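Transmembrane oligosaccharyl transferase (Archaeoglobus fulgidus, PDB 3WAJ) is a membrane-embedded enzyme of the STT3 oligosaccharyl transferase family, joining a GT-C-type transmembrane part to an AglB core domain and a long-form peripheral domain. Local coordinates at residues 415-420 and 429-434; 226-231 and 407-412; 643-648 and 660-665; 638-643 and 666-671. One frame throughout, in Å; residues are numbered along the deposited sequence.

Interaction 1. Residues 415-420 and 429-434; sequences IAMFIA and YYFAAV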
loop_
_atom_site.group_PDB
_atom_site.type_symbol
_atom_site.label_atom_id
_atom_site.label_comp_id
_atom_site.label_asym_id
_atom_site.label_seq_id
_atom_site.Cartn_x
_atom_site.Cartn_y
_atom_site.Cartn_z
ATOM N N ILE A 415 -13.714 6.807 22.185
ATOM C CA ILE A 415 -14.830 5.945 21.807
ATOM C C ILE A 415 -15.143 6.026 20.315
ATOM O O ILE A 415 -15.387 5.006 19.680
ATOM C CB ILE A 415 -16.086 6.285 22.613
ATOM C CG1 ILE A 415 -15.844 5.994 24.091
ATOM C CG2 ILE A 415 -17.294 5.505 22.098
ATOM C CD1 ILE A 415 -16.912 6.579 24.980
ATOM N N ALA A 416 -15.144 7.233 19.756
ATOM C CA ALA A 416 -15.409 7.401 18.326
ATOM C C ALA A 416 -14.362 6.651 17.527
ATOM O O ALA A 416 -14.673 5.999 16.530
ATOM C CB ALA A 416 -15.407 8.864 17.948
ATOM N N MET A 417 -13.117 6.759 17.976
ATOM C CA MET A 417 -12.007 6.024 17.395
ATOM C C MET A 417 -12.331 4.533 17.413
ATOM O O MET A 417 -12.314 3.857 16.378
ATOM C CB MET A 417 -10.738 6.297 18.212
ATOM C CG MET A 417 -9.447 6.409 17.419
ATOM S SD MET A 417 -9.014 8.102 16.930
ATOM C CE MET A 417 -10.284 8.487 15.738
ATOM N N PHE A 418 -12.641 4.042 18.608
ATOM C CA PHE A 418 -13.006 2.654 18.817
ATOM C C PHE A 418 -14.180 2.226 17.950
ATOM O O PHE A 418 -14.098 1.227 17.243
ATOM C CB PHE A 418 -13.367 2.448 20.278
ATOM C CG PHE A 418 -12.464 1.513 20.987
ATOM C CD1 PHE A 418 -12.707 0.147 20.956
ATOM C CD2 PHE A 418 -11.363 1.990 21.684
ATOM C CE1 PHE A 418 -11.867 -0.736 21.615
ATOM C CE2 PHE A 418 -10.515 1.118 22.347
ATOM C CZ PHE A 418 -10.767 -0.247 22.313
ATOM N N ILE A 419 -15.270 2.984 18.014
ATOM C CA ILE A 419 -16.484 2.659 17.272
ATOM C C ILE A 419 -16.235 2.598 15.759
ATOM O O ILE A 419 -16.658 1.660 15.090
ATOM C CB ILE A 419 -17.635 3.648 17.609
ATOM C CG1 ILE A 419 -18.042 3.532 19.084
ATOM C CG2 ILE A 419 -18.838 3.401 16.723
ATOM C CD1 ILE A 419 -18.637 2.191 19.466
ATOM N N ALA A 420 -15.531 3.583 15.221
ATOM C CA ALA A 420 -15.336 3.652 13.774
ATOM C C ALA A 420 -14.232 2.720 13.269
ATOM O O ALA A 420 -14.336 2.167 12.172
ATOM C CB ALA A 420 -15.075 5.094 13.332
ATOM N N TYR A 429 -2.972 2.910 13.514
ATOM C CA TYR A 429 -2.096 4.009 13.943
ATOM C C TYR A 429 -2.825 5.109 14.723
ATOM O O TYR A 429 -2.222 5.825 15.525
ATOM C CB TYR A 429 -1.316 4.598 12.761
ATOM C CG TYR A 429 -2.172 5.069 11.609
ATOM C CD1 TYR A 429 -2.767 6.322 11.622
ATOM C CD2 TYR A 429 -2.362 4.272 10.496
ATOM C CE1 TYR A 429 -3.554 6.759 10.564
ATOM C CE2 TYR A 429 -3.132 4.698 9.444
ATOM C CZ TYR A 429 -3.735 5.942 9.486
ATOM O OH TYR A 429 -4.509 6.368 8.431
ATOM N N TYR A 430 -4.127 5.233 14.504
ATOM C CA TYR A 430 -4.901 6.216 15.245
ATOM C C TYR A 430 -5.027 5.887 16.739
ATOM O O TYR A 430 -5.284 6.781 17.557
ATOM C CB TYR A 430 -6.273 6.387 14.604
ATOM C CG TYR A 430 -6.324 7.342 13.419
ATOM C CD1 TYR A 430 -6.025 8.685 13.571
ATOM C CD2 TYR A 430 -6.730 6.909 12.176
ATOM C CE1 TYR A 430 -6.101 9.562 12.515
ATOM C CE2 TYR A 430 -6.814 7.780 11.106
ATOM C CZ TYR A 430 -6.500 9.106 11.286
ATOM O OH TYR A 430 -6.580 9.989 10.236
ATOM N N PHE A 431 -4.845 4.618 17.104
ATOM C CA PHE A 431 -4.963 4.228 18.513
ATOM C C PHE A 431 -3.695 4.581 19.285
ATOM O O PHE A 431 -3.715 4.686 20.513
ATOM C CB PHE A 431 -5.290 2.729 18.658
ATOM C CG PHE A 431 -6.707 2.368 18.288
ATOM C CD1 PHE A 431 -7.772 3.152 18.713
ATOM C CD2 PHE A 431 -6.974 1.245 17.508
ATOM C CE1 PHE A 431 -9.082 2.824 18.367
ATOM C CE2 PHE A 431 -8.281 0.910 17.158
ATOM C CZ PHE A 431 -9.333 1.700 17.587
ATOM N N ALA A 432 -2.599 4.775 18.553
ATOM C CA ALA A 432 -1.304 5.052 19.164
ATOM C C ALA A 432 -1.367 6.218 20.161
ATOM O O ALA A 432 -1.049 6.056 21.338
ATOM C CB ALA A 432 -0.274 5.321 18.093
ATOM N N ALA A 433 -1.785 7.388 19.687
ATOM C CA ALA A 433 -1.939 8.545 20.561
ATOM C C ALA A 433 -2.908 8.253 21.694
ATOM O O ALA A 433 -2.718 8.751 22.799
ATOM C CB ALA A 433 -2.404 9.755 19.781
ATOM N N VAL A 434 -3.947 7.462 21.422
ATOM C CA VAL A 434 -4.911 7.115 22.463
ATOM C C VAL A 434 -4.250 6.305 23.561
ATOM O O VAL A 434 -4.369 6.636 24.741
ATOM C CB VAL A 434 -6.106 6.300 21.936
ATOM C CG1 VAL A 434 -6.982 5.850 23.109
ATOM C CG2 VAL A 434 -6.919 7.096 20.948
#

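Interaction 2. Residues 226-231 and 407-412; sequences LAFMFF and EMALLI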
loop_
_atom_site.group_PDB
_atom_site.type_symbol
_atom_site.label_atom_id
_atom_site.label_comp_id
_atom_site.label_asym_id
_atom_site.label_seq_id
_atom_site.Cartn_x
_atom_site.Cartn_y
_atom_site.Cartn_z
ATOM N N LEU A 226 -17.963 18.341 16.991
ATOM C CA LEU A 226 -19.365 18.716 17.157
ATOM C C LEU A 226 -20.029 17.840 18.209
ATOM O O LEU A 226 -20.904 18.301 18.933
ATOM C CB LEU A 226 -20.120 18.651 15.836
ATOM C CG LEU A 226 -19.812 19.782 14.862
ATOM C CD1 LEU A 226 -20.496 19.499 13.534
ATOM C CD2 LEU A 226 -20.259 21.129 15.427
ATOM N N ALA A 227 -19.601 16.583 18.309
ATOM C CA ALA A 227 -20.060 15.722 19.402
ATOM C C ALA A 227 -19.671 16.291 20.776
ATOM O O ALA A 227 -20.421 16.132 21.745
ATOM C CB ALA A 227 -19.558 14.290 19.230
ATOM N N PHE A 228 -18.517 16.960 20.856
ATOM C CA PHE A 228 -18.107 17.625 22.101
ATOM C C PHE A 228 -19.162 18.630 22.510
ATOM O O PHE A 228 -19.499 18.743 23.689
ATOM C CB PHE A 228 -16.771 18.380 21.966
ATOM C CG PHE A 228 -15.586 17.511 21.624
ATOM C CD1 PHE A 228 -15.658 16.124 21.692
ATOM C CD2 PHE A 228 -14.392 18.095 21.241
ATOM C CE1 PHE A 228 -14.555 15.330 21.365
ATOM C CE2 PHE A 228 -13.286 17.313 20.915
ATOM C CZ PHE A 228 -13.367 15.930 20.981
ATOM N N MET A 229 -19.667 19.379 21.536
ATOM C CA MET A 229 -20.646 20.414 21.825
ATOM C C MET A 229 -21.996 19.790 22.133
ATOM O O MET A 229 -22.666 20.193 23.085
ATOM C CB MET A 229 -20.740 21.420 20.678
ATOM C CG MET A 229 -19.407 22.077 20.373
ATOM S SD MET A 229 -19.471 23.149 18.933
ATOM C CE MET A 229 -20.734 24.307 19.463
ATOM N N PHE A 230 -22.380 18.802 21.335
ATOM C CA PHE A 230 -23.626 18.085 21.568
ATOM C C PHE A 230 -23.729 17.676 23.042
ATOM O O PHE A 230 -24.653 18.083 23.743
ATOM C CB PHE A 230 -23.711 16.855 20.668
ATOM C CG PHE A 230 -24.954 16.040 20.872
ATOM C CD1 PHE A 230 -26.141 16.397 20.248
ATOM C CD2 PHE A 230 -24.943 14.919 21.692
ATOM C CE1 PHE A 230 -27.305 15.642 20.433
ATOM C CE2 PHE A 230 -26.103 14.160 21.887
ATOM C CZ PHE A 230 -27.280 14.521 21.255
ATOM N N PHE A 231 -22.744 16.919 23.518
ATOM C CA PHE A 231 -22.756 16.401 24.887
ATOM C C PHE A 231 -22.594 17.466 25.979
ATOM O O PHE A 231 -23.221 17.362 27.028
ATOM C CB PHE A 231 -21.752 15.241 25.048
ATOM C CG PHE A 231 -22.217 13.953 24.406
ATOM C CD1 PHE A 231 -23.363 13.305 24.862
ATOM C CD2 PHE A 231 -21.521 13.396 23.338
ATOM C CE1 PHE A 231 -23.801 12.118 24.258
ATOM C CE2 PHE A 231 -21.957 12.210 22.734
ATOM C CZ PHE A 231 -23.091 11.574 23.195
ATOM N N GLU A 407 -11.909 16.385 29.834
ATOM C CA GLU A 407 -11.868 14.945 30.066
ATOM C C GLU A 407 -12.980 14.247 29.281
ATOM O O GLU A 407 -12.775 13.183 28.698
ATOM C CB GLU A 407 -11.976 14.641 31.562
ATOM C CG GLU A 407 -11.690 13.189 31.929
ATOM C CD GLU A 407 -11.366 13.000 33.411
ATOM O OE1 GLU A 407 -11.123 14.013 34.105
ATOM O OE2 GLU A 407 -11.353 11.836 33.876
ATOM N N MET A 408 -14.160 14.854 29.248
ATOM C CA MET A 408 -15.257 14.273 28.487
ATOM C C MET A 408 -14.932 14.249 26.991
ATOM O O MET A 408 -15.221 13.274 26.303
ATOM C CB MET A 408 -16.569 15.022 28.733
ATOM C CG MET A 408 -17.773 14.330 28.107
ATOM S SD MET A 408 -19.222 15.393 27.993
ATOM C CE MET A 408 -18.537 16.807 27.125
ATOM N N ALA A 409 -14.323 15.326 26.500
ATOM C CA ALA A 409 -13.954 15.433 25.093
ATOM C C ALA A 409 -13.012 14.294 24.703
ATOM O O ALA A 409 -13.166 13.677 23.654
ATOM C CB ALA A 409 -13.313 16.786 24.816
ATOM N N LEU A 410 -12.049 14.009 25.571
ATOM C CA LEU A 410 -11.070 12.963 25.299
ATOM C C LEU A 410 -11.711 11.577 25.167
ATOM O O LEU A 410 -11.375 10.816 24.253
ATOM C CB LEU A 410 -9.974 12.964 26.369
ATOM C CG LEU A 410 -8.566 12.559 25.929
ATOM C CD1 LEU A 410 -7.909 13.636 25.052
ATOM C CD2 LEU A 410 -7.730 12.255 27.162
ATOM N N LEU A 411 -12.635 11.258 26.073
ATOM C CA LEU A 411 -13.358 9.984 26.035
ATOM C C LEU A 411 -14.150 9.805 24.741
ATOM O O LEU A 411 -14.151 8.726 24.147
ATOM C CB LEU A 411 -14.277 9.853 27.253
ATOM C CG LEU A 411 -13.596 9.179 28.447
ATOM C CD1 LEU A 411 -14.346 9.435 29.754
ATOM C CD2 LEU A 411 -13.458 7.684 28.188
ATOM N N ILE A 412 -14.817 10.879 24.325
ATOM C CA ILE A 412 -15.605 10.902 23.103
ATOM C C ILE A 412 -14.708 10.627 21.906
ATOM O O ILE A 412 -15.074 9.886 20.997
ATOM C CB ILE A 412 -16.288 12.278 22.924
ATOM C CG1 ILE A 412 -17.340 12.503 24.011
ATOM C CG2 ILE A 412 -16.935 12.406 21.552
ATOM C CD1 ILE A 412 -18.079 13.829 23.868
#

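Interaction 3. Residues 643-648 and 660-665; sequences YSPTGT and LNSIII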
loop_
_atom_site.group_PDB
_atom_site.type_symbol
_atom_site.label_atom_id
_atom_site.label_comp_id
_atom_site.label_asym_id
_atom_site.label_seq_id
_atom_site.Cartn_x
_atom_site.Cartn_y
_atom_site.Cartn_z
ATOM N N TYR A 643 5.722 -37.385 2.708
ATOM C CA TYR A 643 6.283 -38.700 3.030
ATOM C C TYR A 643 5.392 -39.441 4.026
ATOM O O TYR A 643 5.011 -38.897 5.071
ATOM C CB TYR A 643 7.684 -38.570 3.607
ATOM C CG TYR A 643 8.626 -37.929 2.642
ATOM C CD1 TYR A 643 9.427 -38.696 1.799
ATOM C CD2 TYR A 643 8.690 -36.549 2.540
ATOM C CE1 TYR A 643 10.300 -38.088 0.894
ATOM C CE2 TYR A 643 9.536 -35.940 1.642
ATOM C CZ TYR A 643 10.340 -36.707 0.828
ATOM O OH TYR A 643 11.159 -36.058 -0.053
ATOM N N SER A 644 5.059 -40.685 3.691
ATOM C CA SER A 644 4.195 -41.506 4.530
ATOM C C SER A 644 4.945 -41.886 5.799
ATOM O O SER A 644 6.163 -41.691 5.888
ATOM C CB SER A 644 3.765 -42.769 3.786
ATOM O OG SER A 644 4.844 -43.666 3.640
ATOM N N PRO A 645 4.225 -42.420 6.801
ATOM C CA PRO A 645 4.945 -42.890 7.995
ATOM C C PRO A 645 5.883 -44.078 7.728
ATOM O O PRO A 645 6.761 -44.316 8.553
ATOM C CB PRO A 645 3.815 -43.271 8.970
ATOM C CG PRO A 645 2.554 -43.286 8.151
ATOM C CD PRO A 645 2.770 -42.322 7.036
ATOM N N THR A 646 5.697 -44.790 6.612
ATOM C CA THR A 646 6.640 -45.823 6.169
ATOM C C THR A 646 7.764 -45.225 5.320
ATOM O O THR A 646 8.632 -45.943 4.812
ATOM C CB THR A 646 5.934 -46.950 5.385
ATOM O OG1 THR A 646 5.172 -46.381 4.313
ATOM C CG2 THR A 646 5.010 -47.738 6.302
ATOM N N GLY A 647 7.738 -43.906 5.155
ATOM C CA GLY A 647 8.820 -43.212 4.469
ATOM C C GLY A 647 8.724 -43.236 2.955
ATOM O O GLY A 647 9.721 -43.047 2.279
ATOM N N THR A 648 7.526 -43.464 2.418
ATOM C CA THR A 648 7.335 -43.418 0.977
ATOM C C THR A 648 6.919 -42.021 0.535
ATOM O O THR A 648 6.068 -41.392 1.159
ATOM C CB THR A 648 6.326 -44.479 0.484
ATOM O OG1 THR A 648 5.048 -44.246 1.094
ATOM C CG2 THR A 648 6.824 -45.905 0.812
ATOM N N LEU A 660 -2.555 -40.569 8.125
ATOM C CA LEU A 660 -2.224 -39.883 9.372
ATOM C C LEU A 660 -0.737 -40.083 9.685
ATOM O O LEU A 660 -0.146 -41.095 9.291
ATOM C CB LEU A 660 -3.086 -40.406 10.532
ATOM C CG LEU A 660 -4.552 -39.958 10.610
ATOM C CD1 LEU A 660 -5.337 -40.709 11.699
ATOM C CD2 LEU A 660 -4.630 -38.472 10.838
ATOM N N ASN A 661 -0.148 -39.106 10.375
ATOM C CA ASN A 661 1.251 -39.148 10.810
ATOM C C ASN A 661 2.275 -39.060 9.669
ATOM O O ASN A 661 3.426 -39.476 9.818
ATOM C CB ASN A 661 1.518 -40.377 11.689
ATOM C CG ASN A 661 0.600 -40.449 12.885
ATOM O OD1 ASN A 661 0.299 -39.434 13.513
ATOM N ND2 ASN A 661 0.136 -41.660 13.202
ATOM N N SER A 662 1.847 -38.526 8.531
ATOM C CA SER A 662 2.755 -38.298 7.424
ATOM C C SER A 662 3.512 -37.011 7.676
ATOM O O SER A 662 3.081 -36.178 8.455
ATOM C CB SER A 662 1.974 -38.154 6.119
ATOM O OG SER A 662 1.587 -39.410 5.621
ATOM N N ILE A 663 4.640 -36.817 7.022
ATOM C CA ILE A 663 5.148 -35.460 6.985
ATOM C C ILE A 663 4.761 -34.829 5.632
ATOM O O ILE A 663 5.061 -35.356 4.562
ATOM C CB ILE A 663 6.646 -35.326 7.464
ATOM C CG1 ILE A 663 7.504 -34.583 6.457
ATOM C CG2 ILE A 663 7.243 -36.652 7.913
ATOM C CD1 ILE A 663 7.450 -33.105 6.681
ATOM N N ILE A 664 4.010 -33.735 5.708
ATOM C CA ILE A 664 3.431 -33.092 4.531
ATOM C C ILE A 664 4.153 -31.781 4.241
ATOM O O ILE A 664 4.297 -30.935 5.129
ATOM C CB ILE A 664 1.927 -32.770 4.763
ATOM C CG1 ILE A 664 1.137 -34.044 5.084
ATOM C CG2 ILE A 664 1.328 -32.040 3.558
ATOM C CD1 ILE A 664 -0.238 -33.785 5.685
ATOM N N ILE A 665 4.605 -31.603 3.003
ATOM C CA ILE A 665 5.209 -30.332 2.637
ATOM C C ILE A 665 4.089 -29.301 2.518
ATOM O O ILE A 665 3.259 -29.377 1.603
ATOM C CB ILE A 665 6.028 -30.417 1.338
ATOM C CG1 ILE A 665 7.262 -31.294 1.551
ATOM C CG2 ILE A 665 6.442 -29.015 0.860
ATOM C CD1 ILE A 665 7.869 -31.823 0.261
#

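Interaction 4. Residues 638-643 and 666-671; sequences GGYFYY and PLRIPS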
loop_
_atom_site.group_PDB
_atom_site.type_symbol
_atom_site.label_atom_id
_atom_site.label_comp_id
_atom_site.label_asym_id
_atom_site.label_seq_id
_atom_site.Cartn_x
_atom_site.Cartn_y
_atom_site.Cartn_z
ATOM N N GLY A 638 -4.218 -27.928 -6.354
ATOM C CA GLY A 638 -4.445 -29.352 -6.150
ATOM C C GLY A 638 -4.114 -29.711 -4.719
ATOM O O GLY A 638 -4.628 -29.067 -3.786
ATOM N N GLY A 639 -3.244 -30.708 -4.526
ATOM C CA GLY A 639 -2.912 -31.156 -3.182
ATOM C C GLY A 639 -1.492 -30.883 -2.699
ATOM O O GLY A 639 -0.999 -29.748 -2.729
ATOM N N TYR A 640 -0.834 -31.940 -2.226
ATOM C CA TYR A 640 0.420 -31.796 -1.506
ATOM C C TYR A 640 1.328 -32.950 -1.784
ATOM O O TYR A 640 0.863 -34.078 -2.046
ATOM C CB TYR A 640 0.160 -31.764 0.010
ATOM C CG TYR A 640 -0.730 -30.630 0.434
ATOM C CD1 TYR A 640 -2.117 -30.799 0.504
ATOM C CD2 TYR A 640 -0.199 -29.382 0.732
ATOM C CE1 TYR A 640 -2.947 -29.764 0.878
ATOM C CE2 TYR A 640 -1.022 -28.330 1.113
ATOM C CZ TYR A 640 -2.399 -28.527 1.186
ATOM O OH TYR A 640 -3.240 -27.491 1.551
ATOM N N PHE A 641 2.626 -32.670 -1.701
ATOM C CA PHE A 641 3.634 -33.724 -1.626
ATOM C C PHE A 641 3.813 -34.099 -0.162
ATOM O O PHE A 641 3.712 -33.240 0.720
ATOM C CB PHE A 641 4.975 -33.225 -2.177
ATOM C CG PHE A 641 5.024 -33.145 -3.679
ATOM C CD1 PHE A 641 4.801 -34.283 -4.450
ATOM C CD2 PHE A 641 5.313 -31.941 -4.320
ATOM C CE1 PHE A 641 4.843 -34.231 -5.830
ATOM C CE2 PHE A 641 5.354 -31.871 -5.702
ATOM C CZ PHE A 641 5.124 -33.022 -6.461
ATOM N N TYR A 642 4.095 -35.367 0.097
ATOM C CA TYR A 642 4.306 -35.833 1.469
ATOM C C TYR A 642 5.151 -37.118 1.534
ATOM O O TYR A 642 5.242 -37.864 0.549
ATOM C CB TYR A 642 2.950 -36.119 2.118
ATOM C CG TYR A 642 2.282 -37.333 1.512
ATOM C CD1 TYR A 642 1.492 -37.213 0.379
ATOM C CD2 TYR A 642 2.470 -38.606 2.051
ATOM C CE1 TYR A 642 0.895 -38.316 -0.197
ATOM C CE2 TYR A 642 1.868 -39.717 1.492
ATOM C CZ TYR A 642 1.080 -39.564 0.368
ATOM O OH TYR A 642 0.475 -40.665 -0.198
ATOM N N TYR A 643 5.722 -37.385 2.708
ATOM C CA TYR A 643 6.283 -38.700 3.030
ATOM C C TYR A 643 5.392 -39.441 4.026
ATOM O O TYR A 643 5.011 -38.897 5.071
ATOM C CB TYR A 643 7.684 -38.570 3.607
ATOM C CG TYR A 643 8.626 -37.929 2.642
ATOM C CD1 TYR A 643 9.427 -38.696 1.799
ATOM C CD2 TYR A 643 8.690 -36.549 2.540
ATOM C CE1 TYR A 643 10.300 -38.088 0.894
ATOM C CE2 TYR A 643 9.536 -35.940 1.642
ATOM C CZ TYR A 643 10.340 -36.707 0.828
ATOM O OH TYR A 643 11.159 -36.058 -0.053
ATOM N N PRO A 666 4.070 -28.319 3.443
ATOM C CA PRO A 666 2.980 -27.336 3.546
ATOM C C PRO A 666 3.094 -26.316 2.426
ATOM O O PRO A 666 3.324 -25.120 2.655
ATOM C CB PRO A 666 3.235 -26.670 4.907
ATOM C CG PRO A 666 4.739 -26.704 5.027
ATOM C CD PRO A 666 5.168 -28.015 4.386
ATOM N N LEU A 667 2.968 -26.823 1.207
ATOM C CA LEU A 667 2.928 -26.007 0.009
ATOM C C LEU A 667 1.886 -26.644 -0.886
ATOM O O LEU A 667 2.059 -27.766 -1.349
ATOM C CB LEU A 667 4.290 -25.978 -0.704
ATOM C CG LEU A 667 4.255 -25.266 -2.061
ATOM C CD1 LEU A 667 4.061 -23.755 -1.848
ATOM C CD2 LEU A 667 5.503 -25.558 -2.905
ATOM N N ARG A 668 0.791 -25.936 -1.120
ATOM C CA ARG A 668 -0.263 -26.454 -1.975
ATOM C C ARG A 668 0.207 -26.438 -3.435
ATOM O O ARG A 668 0.619 -25.397 -3.947
ATOM C CB ARG A 668 -1.529 -25.617 -1.797
ATOM C CG ARG A 668 -2.766 -26.252 -2.384
ATOM C CD ARG A 668 -3.877 -26.335 -1.369
ATOM N NE ARG A 668 -5.064 -26.926 -1.969
ATOM C CZ ARG A 668 -6.161 -26.247 -2.272
ATOM N NH1 ARG A 668 -6.236 -24.951 -1.996
ATOM N NH2 ARG A 668 -7.186 -26.867 -2.838
ATOM N N ILE A 669 0.163 -27.600 -4.087
ATOM C CA ILE A 669 0.599 -27.741 -5.481
ATOM C C ILE A 669 -0.464 -27.223 -6.438
ATOM O O ILE A 669 -1.650 -27.525 -6.265
ATOM C CB ILE A 669 0.903 -29.211 -5.818
ATOM C CG1 ILE A 669 2.026 -29.716 -4.924
ATOM C CG2 ILE A 669 1.312 -29.367 -7.284
ATOM C CD1 ILE A 669 3.201 -28.730 -4.804
ATOM N N PRO A 670 -0.049 -26.429 -7.447
ATOM C CA PRO A 670 -1.038 -25.908 -8.411
ATOM C C PRO A 670 -1.690 -27.040 -9.197
ATOM O O PRO A 670 -1.060 -28.096 -9.361
ATOM C CB PRO A 670 -0.195 -25.042 -9.348
ATOM C CG PRO A 670 0.985 -24.606 -8.502
ATOM C CD PRO A 670 1.288 -25.821 -7.628
ATOM N N SER A 671 -2.929 -26.824 -9.648
ATOM C CA SER A 671 -3.669 -27.793 -10.468
ATOM C C SER A 671 -3.143 -27.728 -11.892
ATOM O O SER A 671 -2.284 -26.892 -12.201
ATOM C CB SER A 671 -5.162 -27.461 -10.476
ATOM O OG SER A 671 -5.403 -26.272 -11.196
HETATM O O HOH W 1 3.348 -30.198 -1.089
#

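Interaction 1. Residues 415-420 and 429-434
Met417 and Phe431 lie alongside each other, pointing opposite ways, and the apolar contacts gather around them: Met417 CG lies 3.7 Å from Phe431 CE1, approaching the ring obliquely. Val434 CG2 adds a longer approach of 4.4 Å to the same Met417 CG. The aromatic contribution comes from Phe418 and Phe431, an oblique pair whose centroids are 5.3 Å apart with planes at 47°. The rim of the Phe431 ring also meets backbone, with CE1 3.8 Å from Phe418 N, close to the ring plane.

The N-to-C directions of the two short segments are 155° apart and their axes approach to 10.5 Å; with eight non-helical residues between them, helices 405-420 and 429-446 form an antiparallel helical hairpin in the transmembrane part.

Sulfur supplies the third kind of contact. A bend at chi2 (93°) carries Met417 SD toward Tyr430, giving an oblique Met-aromatic contact with SD 5.3 Å from the Tyr430 ring centroid and 4.0 Å from Tyr430 CB. The Tyr430 hydroxyl, at the far end of the ring, is hydrogen-bonded to Tyr211 OH, and this side chain lies about 11 Å from the bound zinc ion.

Interaction 2. Residues 226-231 and 407-412
Phe228 presents one ring face to Ala409 and part of its edge to Ile412. Ala409 CB sits over the centre of that face, 3.7 Å from the centroid and only 1° off the ring normal, a well-aligned CH-pi contact. Ile412 CG2 comes to the rim instead, close to the ring plane and 3.8 Å from Phe228 CE1. The Phe231 ring has Phe230 CD2 of its own helix over one face, while Ile412 CD1 reaches it obliquely.

The motif is a helix-helix crossing in the transmembrane part: the N-to-C directions of the two short segments differ by 127°, and their axes approach to 9.6 Å. The small Ala409 lies at the closest backbone approach, its CA being 5.6 Å from Phe228 CA.

Ile412 divides its branches between partners. CG2 also touches Ala227 CB at 4.0 Å, whereas CD1, extended anti to CA (chi2 -178°), lies 3.5 Å from Phe231 CD2. Met408 flanks this group, its SD 3.9 Å from Phe231 CB, and no hydrogen bond passes between the segments.

Other helices pack around the pair. Leu226 and Met229 lean on helices 243-261 and 278-303, and Phe230 touches helix 315-332; beyond the other partner, Leu410 and Leu411 meet Tyr438 of helix 429-446. Backbone as well as side chain of Ala409 meets the Phe228 ring, since Ala409 O lies 3.1 Å from Phe228 CE1, the rim atom that also faces Ile412.

Interaction 3. Residues 643-648 and 660-665
Tyr643 and Ile663 are an antiparallel, hydrogen-bonded pair in a small three-stranded sheet, placed where strand 640-643 runs into the hairpin turn leading to strand 649-652. Both backbone bonds of the pair are formed: Tyr643 N donates to Ile663 O at 2.8 Å (155° at the hydrogen), and Ile663 N returns a bond to Tyr643 O at 2.9 Å (144°).

Past this pair no further backbone hydrogen bond crosses between the segments; the contact is made by Ser662 and Pro645. Ser662 CB lies 3.3 Å from Tyr643 O, and Pro645 CD is 3.4 Å from Ser662 OG. The Ser662 hydroxyl, turned anti to its carbonyl carbon (chi1 -79°), is hydrogen-bonded to Pro659 O. The neighbouring ring atom Pro645 CG lies 3.7 Å from Leu660 O.

The proline is presented by a type I beta turn from Ser644 to Gly647, closed by Gly647 N to Ser644 O at 2.8 Å. Ser644 OG is hydrogen-bonded to Thr646 OG1 within the turn (2.8 Å) and to Thr648 OG1 just beyond it (2.6 Å), tying the turn to its exit.

Tyr643 and Ile663 project from the same face of the sheet, against helix 717-732: Tyr643 touches Leu725 and Val729, and Ile663 touches Ala732. Strand 649-652 flanks strand 640-643 on its other edge, where Phe649 meets the Tyr643 ring.

Interaction 4. Residues 638-643 and 666-671
Gly638 N donates to Ile669 O at 2.6 Å, and Ile669 N answers with a nearly straight bond to Gly639 O (2.8 Å, 173° at the hydrogen). These reciprocal backbone bonds join two segments whose end-to-end directions differ by 136°.

A side chain supplies the third direct bond: Arg668 NE donates to Gly638 O at 2.8 Å. The arginine chain bends at chi2, which places CD beside the phenol, 3.2 Å from Tyr640 OH, while ring and guanidinium planes stand 27° apart. Arg668 NH1 makes a salt bridge with Glu634, so NE is bonded to the Gly638 carbonyl and NH1 to a carboxylate. Gly639 O also receives a CA-H...O contact from Arg668 CA at 3.5 Å. Farther along, a water replaces direct pairing, accepting from Phe641 N at 2.6 Å and donating to Leu667 O.

Apolar packing lies beyond, where Ile669 CD1 crosses to Phe641 CD2 at 3.9 Å, oblique to the ring. Helix 740-755 backs this layer, with Ala750 touching both Phe641 and Ile669. Strand 640-643 is the middle strand of its sheet, between 649-652 and 663-664, and residues 666-671 lead from the latter toward helix 678-684.

How the interactions relate
From the N terminus, interaction 2 comes first, closing an excursion of 175 residues, more than half of them helical, by bringing helix 405-420 back to helix 221-234. Interaction 1 follows in series, using the later part of helix 405-420 and closing a short connection to helix 429-446; the centres of the two contacts are 14 Å apart in the transmembrane part. Well away from them, interaction 4 closes a loop within which interaction 3 is nested. These two share Tyr643, and a probable hydrogen bond from Ile665 N to Phe641 O continues the pairing between them. The membrane pair and the sheet pair do not touch, the nearest atoms of interactions 1 and 4 being about 31 Å apart.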